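Local atomic coordinates of methylated-DNA--protein-cysteine methyltransferase (Thermococcus kodakarensis, PDB entry 1MGT), a protein that repairs O6-methylguanine and O4-methylthymine in DNA by moving the methyl group onto one of its own cysteines, a suicide reaction that inactivates it irreversibly. Residues R12-G17 with F29-G34; Q25-A30 with P134-V139; K95-L100 with G127-R132; V104-V109 with C141-A146. All blocks are in the same frame, centred on the assembly; numbering follows the deposited sequence.

Interaction 1: R12-G17 with F29-G34; sequences RVVWIG and FAFDRG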
loop_
_atom_site.group_PDB
_atom_site.type_symbol
_atom_site.label_atom_id
_atom_site.label_comp_id
_atom_site.label_asym_id
_atom_site.label_seq_id
_atom_site.Cartn_x
_atom_site.Cartn_y
_atom_site.Cartn_z
ATOM N N ARG A 12 13.709 14.182 -3.972
ATOM C CA ARG A 12 13.080 13.527 -2.814
ATOM C C ARG A 12 13.729 12.167 -2.578
ATOM O O ARG A 12 14.300 11.572 -3.487
ATOM C CB ARG A 12 11.579 13.325 -3.049
ATOM C CG ARG A 12 10.869 14.624 -3.443
ATOM C CD ARG A 12 9.400 14.562 -3.005
ATOM N NE ARG A 12 9.309 14.664 -1.554
ATOM C CZ ARG A 12 8.295 15.173 -0.863
ATOM N NH1 ARG A 12 7.229 15.663 -1.484
ATOM N NH2 ARG A 12 8.366 15.182 0.467
ATOM N N VAL A 13 13.598 11.694 -1.340
ATOM C CA VAL A 13 14.158 10.381 -1.016
ATOM C C VAL A 13 12.974 9.553 -0.497
ATOM O O VAL A 13 12.207 10.134 0.272
ATOM C CB VAL A 13 15.261 10.453 0.041
ATOM C CG1 VAL A 13 15.610 9.071 0.551
ATOM C CG2 VAL A 13 16.538 11.062 -0.590
ATOM N N VAL A 14 12.805 8.357 -0.982
ATOM C CA VAL A 14 11.710 7.509 -0.511
ATOM C C VAL A 14 12.321 6.207 0.052
ATOM O O VAL A 14 13.082 5.557 -0.653
ATOM C CB VAL A 14 10.751 7.107 -1.655
ATOM C CG1 VAL A 14 9.673 6.168 -1.161
ATOM C CG2 VAL A 14 10.074 8.371 -2.228
ATOM N N TRP A 15 11.931 5.853 1.260
ATOM C CA TRP A 15 12.403 4.615 1.888
ATOM C C TRP A 15 11.285 3.572 1.764
ATOM O O TRP A 15 10.141 3.933 2.062
ATOM C CB TRP A 15 12.626 4.885 3.393
ATOM C CG TRP A 15 13.908 5.640 3.630
ATOM C CD1 TRP A 15 14.109 6.980 3.603
ATOM C CD2 TRP A 15 15.173 5.036 3.924
ATOM N NE1 TRP A 15 15.433 7.261 3.857
ATOM C CE2 TRP A 15 16.106 6.089 4.064
ATOM C CE3 TRP A 15 15.593 3.712 4.073
ATOM C CZ2 TRP A 15 17.444 5.845 4.360
ATOM C CZ3 TRP A 15 16.936 3.480 4.366
ATOM C CH2 TRP A 15 17.835 4.549 4.501
ATOM N N ILE A 16 11.588 2.368 1.341
ATOM C CA ILE A 16 10.554 1.339 1.204
ATOM C C ILE A 16 10.963 0.117 2.051
ATOM O O ILE A 16 12.122 -0.283 1.970
ATOM C CB ILE A 16 10.363 0.951 -0.264
ATOM C CG1 ILE A 16 9.764 2.132 -1.076
ATOM C CG2 ILE A 16 9.438 -0.253 -0.413
ATOM C CD1 ILE A 16 9.777 1.839 -2.583
ATOM N N GLY A 17 10.005 -0.414 2.812
ATOM C CA GLY A 17 10.317 -1.582 3.659
ATOM C C GLY A 17 9.335 -2.686 3.260
ATOM O O GLY A 17 8.164 -2.370 3.032
ATOM N N PHE A 29 6.223 2.681 3.584
ATOM C CA PHE A 29 7.123 3.618 2.910
ATOM C C PHE A 29 7.081 4.939 3.685
ATOM O O PHE A 29 6.140 5.197 4.422
ATOM C CB PHE A 29 6.855 3.835 1.453
ATOM C CG PHE A 29 5.685 4.717 1.120
ATOM C CD1 PHE A 29 5.897 6.019 0.699
ATOM C CD2 PHE A 29 4.393 4.234 1.236
ATOM C CE1 PHE A 29 4.822 6.844 0.367
ATOM C CE2 PHE A 29 3.320 5.060 0.905
ATOM C CZ PHE A 29 3.548 6.350 0.482
ATOM N N ALA A 30 8.140 5.726 3.493
ATOM C CA ALA A 30 8.181 7.007 4.218
ATOM C C ALA A 30 9.317 7.828 3.579
ATOM O O ALA A 30 10.063 7.304 2.744
ATOM C CB ALA A 30 8.493 6.765 5.686
ATOM N N PHE A 31 9.440 9.071 4.010
ATOM C CA PHE A 31 10.524 9.904 3.446
ATOM C C PHE A 31 11.779 9.881 4.293
ATOM O O PHE A 31 12.750 10.579 3.948
ATOM C CB PHE A 31 10.014 11.337 3.323
ATOM C CG PHE A 31 8.830 11.476 2.406
ATOM C CD1 PHE A 31 7.686 12.117 2.851
ATOM C CD2 PHE A 31 8.908 10.995 1.113
ATOM C CE1 PHE A 31 6.602 12.255 1.977
ATOM C CE2 PHE A 31 7.830 11.134 0.245
ATOM C CZ PHE A 31 6.691 11.772 0.695
ATOM N N ASP A 32 11.790 9.116 5.385
ATOM C CA ASP A 32 13.000 9.046 6.229
ATOM C C ASP A 32 13.008 7.653 6.870
ATOM O O ASP A 32 11.939 7.053 7.015
ATOM C CB ASP A 32 13.052 10.169 7.229
ATOM C CG ASP A 32 12.001 10.089 8.316
ATOM O OD1 ASP A 32 10.941 10.715 8.149
ATOM O OD2 ASP A 32 12.246 9.400 9.331
ATOM N N ARG A 33 14.172 7.133 7.218
ATOM C CA ARG A 33 14.231 5.768 7.770
ATOM C C ARG A 33 13.563 5.591 9.105
ATOM O O ARG A 33 12.975 4.529 9.377
ATOM C CB ARG A 33 15.704 5.299 7.780
ATOM C CG ARG A 33 15.874 3.842 8.154
ATOM C CD ARG A 33 17.331 3.390 8.223
ATOM N NE ARG A 33 17.409 1.925 8.169
ATOM C CZ ARG A 33 17.157 1.097 9.170
ATOM N NH1 ARG A 33 16.800 1.518 10.379
ATOM N NH2 ARG A 33 17.260 -0.221 8.964
ATOM N N GLY A 34 13.606 6.588 9.989
ATOM C CA GLY A 34 12.985 6.483 11.317
ATOM C C GLY A 34 11.471 6.320 11.195
ATOM O O GLY A 34 10.845 5.524 11.869
#
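Trp15 lays one face of its indole on the chain around Asp32 and Arg33. CB of Arg33 sits over the six-membered ring of Trp15, 3.7 Å from its centre, a CH-pi contact. The Arg33 chain runs on extended, and its CD reaches CZ3 of Trp15 at 3.9 Å. At the other end of the contact the guanidinium of Arg12 stacks on the Phe31 ring, with the planes 17° apart. CZ of Arg12 lies 4.3 Å from the centre of the Phe31 ring, a cation-pi pair, with NH2 over the ring centre. An alanine in place of Trp15 would probably leave the Arg33 methylenes without the surface they lie on and open a gap beside Asp32.

Behind these side chains stands an antiparallel bridge. Trp15 N donates to Ala30 O at 2.8 Å and Ala30 N to Trp15 O at 3.0 Å. Next to it, Ile16 and Phe29 form a non-hydrogen-bonded pair. Asp32 is the N-cap of helix 33-49, and its OD1 bonds Thr35. The contact joins the two strands near the open end of their hairpin, where strand 24-30 gives way to helix 33-49. Strand 2-9 flanks strand 12-20, and helix 157-166 touches Phe29 and Phe31.

Interaction 2: Q25-A30 with P134-V139; sequences QGIAFA and PYPIVV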
loop_
_atom_site.group_PDB
_atom_site.type_symbol
_atom_site.label_atom_id
_atom_site.label_comp_id
_atom_site.label_asym_id
_atom_site.label_seq_id
_atom_site.Cartn_x
_atom_site.Cartn_y
_atom_site.Cartn_z
ATOM N N GLN A 25 4.183 -10.026 2.868
ATOM C CA GLN A 25 3.293 -9.954 3.989
ATOM C C GLN A 25 2.919 -8.499 4.303
ATOM O O GLN A 25 1.885 -8.231 4.907
ATOM C CB GLN A 25 3.992 -10.534 5.254
ATOM C CG GLN A 25 4.186 -12.058 5.141
ATOM C CD GLN A 25 4.922 -12.603 6.361
ATOM O OE1 GLN A 25 6.025 -12.144 6.622
ATOM N NE2 GLN A 25 4.330 -13.545 7.096
ATOM N N GLY A 26 3.830 -7.574 3.961
ATOM C CA GLY A 26 3.483 -6.166 4.288
ATOM C C GLY A 26 4.471 -5.225 3.639
ATOM O O GLY A 26 5.634 -5.572 3.365
ATOM N N ILE A 27 3.998 -4.003 3.368
ATOM C CA ILE A 27 4.843 -2.985 2.753
ATOM C C ILE A 27 4.613 -1.669 3.479
ATOM O O ILE A 27 3.485 -1.409 3.903
ATOM C CB ILE A 27 4.401 -2.710 1.281
ATOM C CG1 ILE A 27 4.560 -3.965 0.437
ATOM C CG2 ILE A 27 5.176 -1.534 0.692
ATOM C CD1 ILE A 27 3.831 -3.942 -0.901
ATOM N N ALA A 28 5.685 -0.879 3.646
ATOM C CA ALA A 28 5.543 0.429 4.260
ATOM C C ALA A 28 6.497 1.373 3.497
ATOM O O ALA A 28 7.442 0.942 2.869
ATOM C CB ALA A 28 5.864 0.496 5.740
ATOM N N PHE A 29 6.223 2.681 3.584
ATOM C CA PHE A 29 7.123 3.618 2.910
ATOM C C PHE A 29 7.081 4.939 3.685
ATOM O O PHE A 29 6.140 5.197 4.422
ATOM C CB PHE A 29 6.855 3.835 1.453
ATOM C CG PHE A 29 5.685 4.717 1.120
ATOM C CD1 PHE A 29 5.897 6.019 0.699
ATOM C CD2 PHE A 29 4.393 4.234 1.236
ATOM C CE1 PHE A 29 4.822 6.844 0.367
ATOM C CE2 PHE A 29 3.320 5.060 0.905
ATOM C CZ PHE A 29 3.548 6.350 0.482
ATOM N N ALA A 30 8.140 5.726 3.493
ATOM C CA ALA A 30 8.181 7.007 4.218
ATOM C C ALA A 30 9.317 7.828 3.579
ATOM O O ALA A 30 10.063 7.304 2.744
ATOM C CB ALA A 30 8.493 6.765 5.686
ATOM N N PRO A 134 -2.348 -3.571 4.184
ATOM C CA PRO A 134 -0.955 -3.863 4.510
ATOM C C PRO A 134 -0.059 -3.722 3.312
ATOM O O PRO A 134 1.160 -3.898 3.353
ATOM C CB PRO A 134 -1.042 -5.328 4.990
ATOM C CG PRO A 134 -2.139 -5.920 4.188
ATOM C CD PRO A 134 -3.122 -4.802 3.939
ATOM N N TYR A 135 -0.619 -3.378 2.113
ATOM C CA TYR A 135 0.124 -3.243 0.907
ATOM C C TYR A 135 -0.004 -1.879 0.193
ATOM O O TYR A 135 -0.424 -1.862 -0.986
ATOM C CB TYR A 135 -0.340 -4.317 -0.111
ATOM C CG TYR A 135 -0.467 -5.726 0.450
ATOM C CD1 TYR A 135 -1.667 -6.408 0.313
ATOM C CD2 TYR A 135 0.602 -6.361 1.070
ATOM C CE1 TYR A 135 -1.805 -7.702 0.790
ATOM C CE2 TYR A 135 0.464 -7.657 1.566
ATOM C CZ TYR A 135 -0.735 -8.312 1.426
ATOM O OH TYR A 135 -0.905 -9.605 1.898
ATOM N N PRO A 136 0.381 -0.822 0.827
ATOM C CA PRO A 136 0.354 0.517 0.197
ATOM C C PRO A 136 1.239 0.482 -1.031
ATOM O O PRO A 136 2.138 -0.366 -1.230
ATOM C CB PRO A 136 0.870 1.456 1.247
ATOM C CG PRO A 136 1.674 0.603 2.178
ATOM C CD PRO A 136 0.944 -0.718 2.206
ATOM N N ILE A 137 0.998 1.426 -1.949
ATOM C CA ILE A 137 1.665 1.562 -3.214
ATOM C C ILE A 137 1.142 0.539 -4.221
ATOM O O ILE A 137 0.498 0.905 -5.219
ATOM C CB ILE A 137 3.195 1.552 -3.219
ATOM C CG1 ILE A 137 3.752 2.615 -2.252
ATOM C CG2 ILE A 137 3.749 1.789 -4.639
ATOM C CD1 ILE A 137 5.235 2.393 -1.967
ATOM N N VAL A 138 1.374 -0.736 -3.993
ATOM C CA VAL A 138 0.948 -1.789 -4.906
ATOM C C VAL A 138 -0.575 -1.884 -4.929
ATOM O O VAL A 138 -1.094 -1.973 -6.058
ATOM C CB VAL A 138 1.661 -3.104 -4.609
ATOM C CG1 VAL A 138 3.187 -2.849 -4.664
ATOM C CG2 VAL A 138 1.319 -3.609 -3.227
ATOM N N VAL A 139 -1.237 -1.894 -3.803
ATOM C CA VAL A 139 -2.751 -1.895 -3.785
ATOM C C VAL A 139 -2.945 -0.390 -3.683
ATOM O O VAL A 139 -2.538 0.252 -2.688
ATOM C CB VAL A 139 -3.299 -2.669 -2.589
ATOM C CG1 VAL A 139 -4.769 -2.322 -2.339
ATOM C CG2 VAL A 139 -3.159 -4.172 -2.858
HETATM O O HOH W 1 -0.030 -10.089 4.298
#
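Strand 24-30 of the N-terminal region here meets the loop that leads from helix 123-131 to Cys141, the inferred active-site nucleophile. The strand has a classic beta bulge, with Gln25 and Gly26 both facing Ile19. Ile27 N, just after the bulge, donates to Pro134 O at 2.8 Å. Ile27 sets out toward the loop. CD1 of Ile27 presses on CG2 of Val138 at 3.4 Å, tighter than usual for two carbons. The backbone O of Ile27 lies 3.1 Å from CD of Pro136. Further along, CD1 of Ile137 lies 3.8 Å from CD2 of Phe29, and CB of Pro136 approaches the edge of that ring. An alanine at Phe29 would probably leave the tip of Ile137 with a gap beside it and more room to turn.

At the other end a water accepts from Tyr135 OH and donates to Gln25 O, 2.7 Å away. The same hydroxyl bonds Phe86 N, while Gln25 NE2 bonds Glu87. The Tyr135 ring carries CG of Pro134 over its centre. Every touching residue is buried. Across the two segments the polar links are one backbone bond and one water bridge, and the rest of the contact is mostly apolar.

Interaction 3: K95-L100 with G127-R132; sequences KVYEWL and GGAMKR. With SO4 (sulfate ion), chain D.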
loop_
_atom_site.group_PDB
_atom_site.type_symbol
_atom_site.label_atom_id
_atom_site.label_comp_id
_atom_site.label_asym_id
_atom_site.label_seq_id
_atom_site.Cartn_x
_atom_site.Cartn_y
_atom_site.Cartn_z
ATOM N N LYS A 95 -11.237 -8.730 -1.445
ATOM C CA LYS A 95 -12.133 -8.391 -2.573
ATOM C C LYS A 95 -11.984 -6.922 -2.931
ATOM O O LYS A 95 -11.847 -6.549 -4.101
ATOM C CB LYS A 95 -13.571 -8.724 -2.209
ATOM C CG LYS A 95 -14.665 -8.310 -3.197
ATOM C CD LYS A 95 -16.012 -8.349 -2.455
ATOM C CE LYS A 95 -17.199 -8.109 -3.366
ATOM N NZ LYS A 95 -18.384 -7.622 -2.567
ATOM N N VAL A 96 -11.976 -6.079 -1.904
ATOM C CA VAL A 96 -11.802 -4.640 -2.157
ATOM C C VAL A 96 -10.437 -4.374 -2.762
ATOM O O VAL A 96 -10.309 -3.653 -3.774
ATOM C CB VAL A 96 -12.006 -3.845 -0.860
ATOM C CG1 VAL A 96 -11.568 -2.386 -1.013
ATOM C CG2 VAL A 96 -13.439 -3.946 -0.361
ATOM N N TYR A 97 -9.362 -4.935 -2.179
ATOM C CA TYR A 97 -8.017 -4.690 -2.696
ATOM C C TYR A 97 -7.824 -5.134 -4.133
ATOM O O TYR A 97 -7.216 -4.481 -4.975
ATOM C CB TYR A 97 -6.920 -5.374 -1.818
ATOM C CG TYR A 97 -6.957 -4.925 -0.381
ATOM C CD1 TYR A 97 -7.501 -3.719 0.020
ATOM C CD2 TYR A 97 -6.406 -5.732 0.638
ATOM C CE1 TYR A 97 -7.551 -3.300 1.324
ATOM C CE2 TYR A 97 -6.457 -5.321 1.959
ATOM C CZ TYR A 97 -7.013 -4.126 2.314
ATOM O OH TYR A 97 -7.079 -3.724 3.632
ATOM N N GLU A 98 -8.347 -6.316 -4.473
ATOM C CA GLU A 98 -8.220 -6.802 -5.840
ATOM C C GLU A 98 -9.016 -5.926 -6.820
ATOM O O GLU A 98 -8.488 -5.617 -7.889
ATOM C CB GLU A 98 -8.723 -8.245 -5.933
ATOM C CG GLU A 98 -7.748 -9.246 -5.314
ATOM C CD GLU A 98 -8.244 -10.677 -5.398
ATOM O OE1 GLU A 98 -7.383 -11.575 -5.378
ATOM O OE2 GLU A 98 -9.470 -10.901 -5.458
ATOM N N TRP A 99 -10.238 -5.564 -6.451
ATOM C CA TRP A 99 -11.030 -4.739 -7.419
ATOM C C TRP A 99 -10.336 -3.434 -7.691
ATOM O O TRP A 99 -10.197 -2.952 -8.823
ATOM C CB TRP A 99 -12.448 -4.521 -6.861
ATOM C CG TRP A 99 -13.369 -3.950 -7.923
ATOM C CD1 TRP A 99 -14.171 -4.683 -8.758
ATOM C CD2 TRP A 99 -13.551 -2.574 -8.264
ATOM N NE1 TRP A 99 -14.864 -3.825 -9.604
ATOM C CE2 TRP A 99 -14.502 -2.537 -9.322
ATOM C CE3 TRP A 99 -13.042 -1.376 -7.789
ATOM C CZ2 TRP A 99 -14.926 -1.338 -9.901
ATOM C CZ3 TRP A 99 -13.453 -0.177 -8.363
ATOM C CH2 TRP A 99 -14.402 -0.189 -9.400
ATOM N N LEU A 100 -9.873 -2.787 -6.614
ATOM C CA LEU A 100 -9.165 -1.521 -6.705
ATOM C C LEU A 100 -7.926 -1.641 -7.574
ATOM O O LEU A 100 -7.631 -0.799 -8.445
ATOM C CB LEU A 100 -8.774 -1.101 -5.267
ATOM C CG LEU A 100 -8.007 0.193 -5.123
ATOM C CD1 LEU A 100 -8.893 1.369 -5.613
ATOM C CD2 LEU A 100 -7.588 0.414 -3.671
ATOM N N GLY A 127 -13.650 2.441 3.835
ATOM C CA GLY A 127 -12.698 3.277 4.584
ATOM C C GLY A 127 -11.921 2.368 5.560
ATOM O O GLY A 127 -10.692 2.477 5.642
ATOM N N GLY A 128 -12.606 1.496 6.267
ATOM C CA GLY A 128 -11.939 0.583 7.208
ATOM C C GLY A 128 -10.912 -0.282 6.495
ATOM O O GLY A 128 -9.815 -0.538 7.021
ATOM N N ALA A 129 -11.258 -0.802 5.311
ATOM C CA ALA A 129 -10.339 -1.624 4.548
ATOM C C ALA A 129 -9.138 -0.822 4.082
ATOM O O ALA A 129 -8.008 -1.327 4.066
ATOM C CB ALA A 129 -11.046 -2.300 3.370
ATOM N N MET A 130 -9.327 0.451 3.690
ATOM C CA MET A 130 -8.192 1.245 3.234
ATOM C C MET A 130 -7.238 1.524 4.395
ATOM O O MET A 130 -6.016 1.476 4.211
ATOM C CB MET A 130 -8.628 2.581 2.628
ATOM C CG MET A 130 -9.471 2.462 1.365
ATOM S SD MET A 130 -8.618 1.588 0.047
ATOM C CE MET A 130 -9.318 -0.033 0.176
ATOM N N LYS A 131 -7.803 1.808 5.573
ATOM C CA LYS A 131 -6.952 2.067 6.735
ATOM C C LYS A 131 -6.058 0.874 7.072
ATOM O O LYS A 131 -4.904 1.021 7.515
ATOM C CB LYS A 131 -7.855 2.318 7.956
ATOM C CG LYS A 131 -7.051 2.751 9.186
ATOM C CD LYS A 131 -7.963 2.748 10.403
ATOM C CE LYS A 131 -7.402 3.682 11.490
ATOM N NZ LYS A 131 -7.996 3.290 12.812
ATOM N N ARG A 132 -6.595 -0.320 6.890
ATOM C CA ARG A 132 -5.899 -1.548 7.196
ATOM C C ARG A 132 -5.073 -2.126 6.088
ATOM O O ARG A 132 -4.490 -3.200 6.308
ATOM C CB ARG A 132 -6.916 -2.612 7.671
ATOM C CG ARG A 132 -7.545 -2.204 9.019
ATOM C CD ARG A 132 -8.836 -2.967 9.245
ATOM N NE ARG A 132 -9.381 -2.775 10.589
ATOM C CZ ARG A 132 -10.173 -1.768 10.942
ATOM N NH1 ARG A 132 -10.529 -0.845 10.046
ATOM N NH2 ARG A 132 -10.637 -1.678 12.186
HETATM S S SO4 D . -8.963 -5.693 13.140
HETATM O O1 SO4 D . -8.275 -7.006 13.343
HETATM O O2 SO4 D . -7.949 -4.620 12.871
HETATM O O3 SO4 D . -9.739 -5.340 14.377
HETATM O O4 SO4 D . -9.914 -5.770 11.984
#
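The Tyr97 ring meets helix 123-131 at its edge, where Ala129 O and Met130 CE lie in the ring plane. Tyr97 OH donates to Ala129 O at 2.6 Å, tilted 23° from the carbonyl plane. CE1 of Tyr97 also lies 4.2 Å from CB of Ala129. The other flat group, the Arg132 guanidinium, also works at its edge. NH1 of Arg132 donates to Gly128 O at 3.1 Å, with that oxygen in the guanidinium plane. Arg132 N gives the same oxygen a second bond, from the opposite face of the carbonyl. NE of Arg132 holds O2 of a sulfate at 3.3 Å, and Arg50 binds that ion too. The sulfate probably comes from the crystallisation liquor.

Helices 91-103 and 123-131 belong to the helix-turn-helix-type DNA-binding region of the protein. Their short segments cross nearly at right angles (-83°), with the axes 10.5 Å apart. Met130 reaches across to helix 91-103, its chain bent at chi2 and chi3. CE of Met130 packs tightly on CG1 of Val96, at 3.5 Å, while its SD meets CD2 of Leu100 tip to tip at 4.0 Å. The Met130 side chain also touches that of Cys141, the inferred methyl acceptor.

Interaction 4: V104-V109 with C141-A146; sequences VKRGSV and CHRVVA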
loop_
_atom_site.group_PDB
_atom_site.type_symbol
_atom_site.label_atom_id
_atom_site.label_comp_id
_atom_site.label_asym_id
_atom_site.label_seq_id
_atom_site.Cartn_x
_atom_site.Cartn_y
_atom_site.Cartn_z
ATOM N N VAL A 104 -8.877 0.475 -10.882
ATOM C CA VAL A 104 -8.594 1.908 -10.727
ATOM C C VAL A 104 -7.193 2.143 -11.264
ATOM O O VAL A 104 -6.186 1.881 -10.600
ATOM C CB VAL A 104 -8.793 2.365 -9.285
ATOM C CG1 VAL A 104 -8.625 3.870 -9.138
ATOM C CG2 VAL A 104 -10.236 1.992 -8.855
ATOM N N LYS A 105 -7.136 2.609 -12.511
ATOM C CA LYS A 105 -5.871 2.784 -13.195
ATOM C C LYS A 105 -5.036 3.977 -12.804
ATOM O O LYS A 105 -5.513 5.002 -12.347
ATOM C CB LYS A 105 -6.122 2.856 -14.725
ATOM C CG LYS A 105 -6.977 1.749 -15.283
ATOM C CD LYS A 105 -6.368 0.376 -15.189
ATOM C CE LYS A 105 -7.374 -0.714 -15.556
ATOM N NZ LYS A 105 -7.743 -0.613 -17.009
ATOM N N ARG A 106 -3.731 3.823 -13.035
ATOM C CA ARG A 106 -2.782 4.904 -12.757
ATOM C C ARG A 106 -3.203 6.156 -13.538
ATOM O O ARG A 106 -3.477 6.032 -14.736
ATOM C CB ARG A 106 -1.412 4.425 -13.251
ATOM C CG ARG A 106 -0.262 5.295 -12.762
ATOM C CD ARG A 106 1.057 4.744 -13.371
ATOM N NE ARG A 106 2.134 5.672 -12.988
ATOM C CZ ARG A 106 2.810 5.521 -11.841
ATOM N NH1 ARG A 106 2.517 4.510 -11.037
ATOM N NH2 ARG A 106 3.755 6.401 -11.567
ATOM N N GLY A 107 -3.261 7.289 -12.876
ATOM C CA GLY A 107 -3.663 8.540 -13.527
ATOM C C GLY A 107 -5.130 8.854 -13.245
ATOM O O GLY A 107 -5.623 9.924 -13.628
ATOM N N SER A 108 -5.836 7.937 -12.578
ATOM C CA SER A 108 -7.235 8.178 -12.253
ATOM C C SER A 108 -7.455 7.974 -10.759
ATOM O O SER A 108 -6.542 7.488 -10.070
ATOM C CB SER A 108 -8.181 7.270 -13.053
ATOM O OG SER A 108 -8.151 5.961 -12.460
ATOM N N VAL A 109 -8.612 8.395 -10.272
ATOM C CA VAL A 109 -8.977 8.287 -8.869
ATOM C C VAL A 109 -10.425 7.785 -8.782
ATOM O O VAL A 109 -11.061 7.605 -9.826
ATOM C CB VAL A 109 -8.863 9.599 -8.091
ATOM C CG1 VAL A 109 -7.420 10.148 -8.091
ATOM C CG2 VAL A 109 -9.809 10.655 -8.679
ATOM N N CYS A 141 -4.464 2.364 -2.682
ATOM C CA CYS A 141 -5.430 3.065 -1.862
ATOM C C CYS A 141 -5.228 4.576 -1.903
ATOM O O CYS A 141 -6.164 5.304 -1.518
ATOM C CB CYS A 141 -5.420 2.514 -0.428
ATOM S SG CYS A 141 -3.851 2.815 0.398
ATOM N N HIS A 142 -4.121 5.055 -2.444
ATOM C CA HIS A 142 -3.891 6.503 -2.561
ATOM C C HIS A 142 -4.804 7.066 -3.672
ATOM O O HIS A 142 -4.962 8.292 -3.709
ATOM C CB HIS A 142 -2.456 6.831 -2.888
ATOM C CG HIS A 142 -1.881 6.107 -4.060
ATOM N ND1 HIS A 142 -1.526 4.768 -3.973
ATOM C CD2 HIS A 142 -1.595 6.472 -5.321
ATOM C CE1 HIS A 142 -1.052 4.356 -5.130
ATOM N NE2 HIS A 142 -1.081 5.399 -5.979
ATOM N N ARG A 143 -5.331 6.207 -4.526
ATOM C CA ARG A 143 -6.230 6.673 -5.611
ATOM C C ARG A 143 -7.667 6.796 -5.114
ATOM O O ARG A 143 -8.554 7.205 -5.894
ATOM C CB ARG A 143 -6.171 5.683 -6.781
ATOM C CG ARG A 143 -4.773 5.701 -7.418
ATOM C CD ARG A 143 -4.688 4.769 -8.633
ATOM N NE ARG A 143 -3.248 4.579 -8.897
ATOM C CZ ARG A 143 -2.709 3.514 -9.463
ATOM N NH1 ARG A 143 -3.422 2.475 -9.887
ATOM N NH2 ARG A 143 -1.364 3.497 -9.587
ATOM N N VAL A 144 -7.922 6.466 -3.865
ATOM C CA VAL A 144 -9.299 6.580 -3.319
ATOM C C VAL A 144 -9.357 7.892 -2.557
ATOM O O VAL A 144 -8.617 8.091 -1.581
ATOM C CB VAL A 144 -9.632 5.392 -2.423
ATOM C CG1 VAL A 144 -11.054 5.512 -1.889
ATOM C CG2 VAL A 144 -9.418 4.077 -3.173
ATOM N N VAL A 145 -10.156 8.833 -3.064
ATOM C CA VAL A 145 -10.267 10.162 -2.468
ATOM C C VAL A 145 -11.670 10.502 -1.980
ATOM O O VAL A 145 -12.596 9.709 -2.124
ATOM C CB VAL A 145 -9.861 11.235 -3.513
ATOM C CG1 VAL A 145 -8.414 11.032 -3.951
ATOM C CG2 VAL A 145 -10.753 11.131 -4.766
ATOM N N ALA A 146 -11.817 11.686 -1.362
ATOM C CA ALA A 146 -13.164 12.088 -0.899
ATOM C C ALA A 146 -13.834 12.819 -2.065
ATOM O O ALA A 146 -13.164 13.223 -3.005
ATOM C CB ALA A 146 -13.091 12.991 0.316
#
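Polar contacts centre on Arg143, whose side chain reaches out extended to the loop 104-109. Its NH1 donates to Val104 O at 2.9 Å. That oxygen lies near the guanidinium plane, at its edge. NH2 of Arg143 turns to partners outside the two segments, a salt bridge with Glu167 and a hydrogen bond to Asn77. The group is therefore gripped from several directions and probably has little freedom to rotate. Within the loop a type II turn runs from Lys105 to Ser108, with a glycine, Gly107, at its third position. Lys105 O accepts from Ser108 N and, at 2.8 Å, from Ser108 OG, which sits on a lone pair of that carbonyl oxygen.

Van der Waals contacts add to this. CA of Arg106 rests over the centre of the Arg143 guanidinium, 3.6 Å above the plane. CG1 of Val104 touches CB of Arg143 at 3.9 Å as the two side chains slide past each other in opposite directions. Val109 and Val145 cross at about a right angle, with their CG2 atoms 4.1 Å apart. CA of Val109 also comes within 3.2 Å of Arg143 O.

Charge is the third element. Arg106 NH1 stands 4.3 Å from NH2 of Arg143, a like-charge pair that the nearby carboxylate of Glu167 probably eases. Arg106 NH2 bonds Leu71 O.

Arg143 follows Cys141 and His142 in the Pro-Cys-His-Arg signature of the MGMT family. His142 NE2 also bonds Glu167, as in the Cys-His-Glu network of its relatives.

Overall arrangement
Interaction 1 and interaction 2 share strand 24-30, with centres about 12 Å apart, and both use the N-terminal sheet. Interaction 2 joins that sheet to the loop before Cys141, so it links the two family regions. Interaction 3 is nested in the chain between the segments of interaction 2, and they touch through Tyr97 on Pro134 and Val139. Interactions 3 and 4 alternate along the chain. They meet where Met130 packs on Cys141 and Leu100 on Val144. Interaction 1 lies farthest off, its centre about 23 Å from that of interaction 3. Interactions 2, 3 and 4 all come close to Cys141, and interaction 2 alone of the four joins the DNA-binding region to the N-terminal sheet.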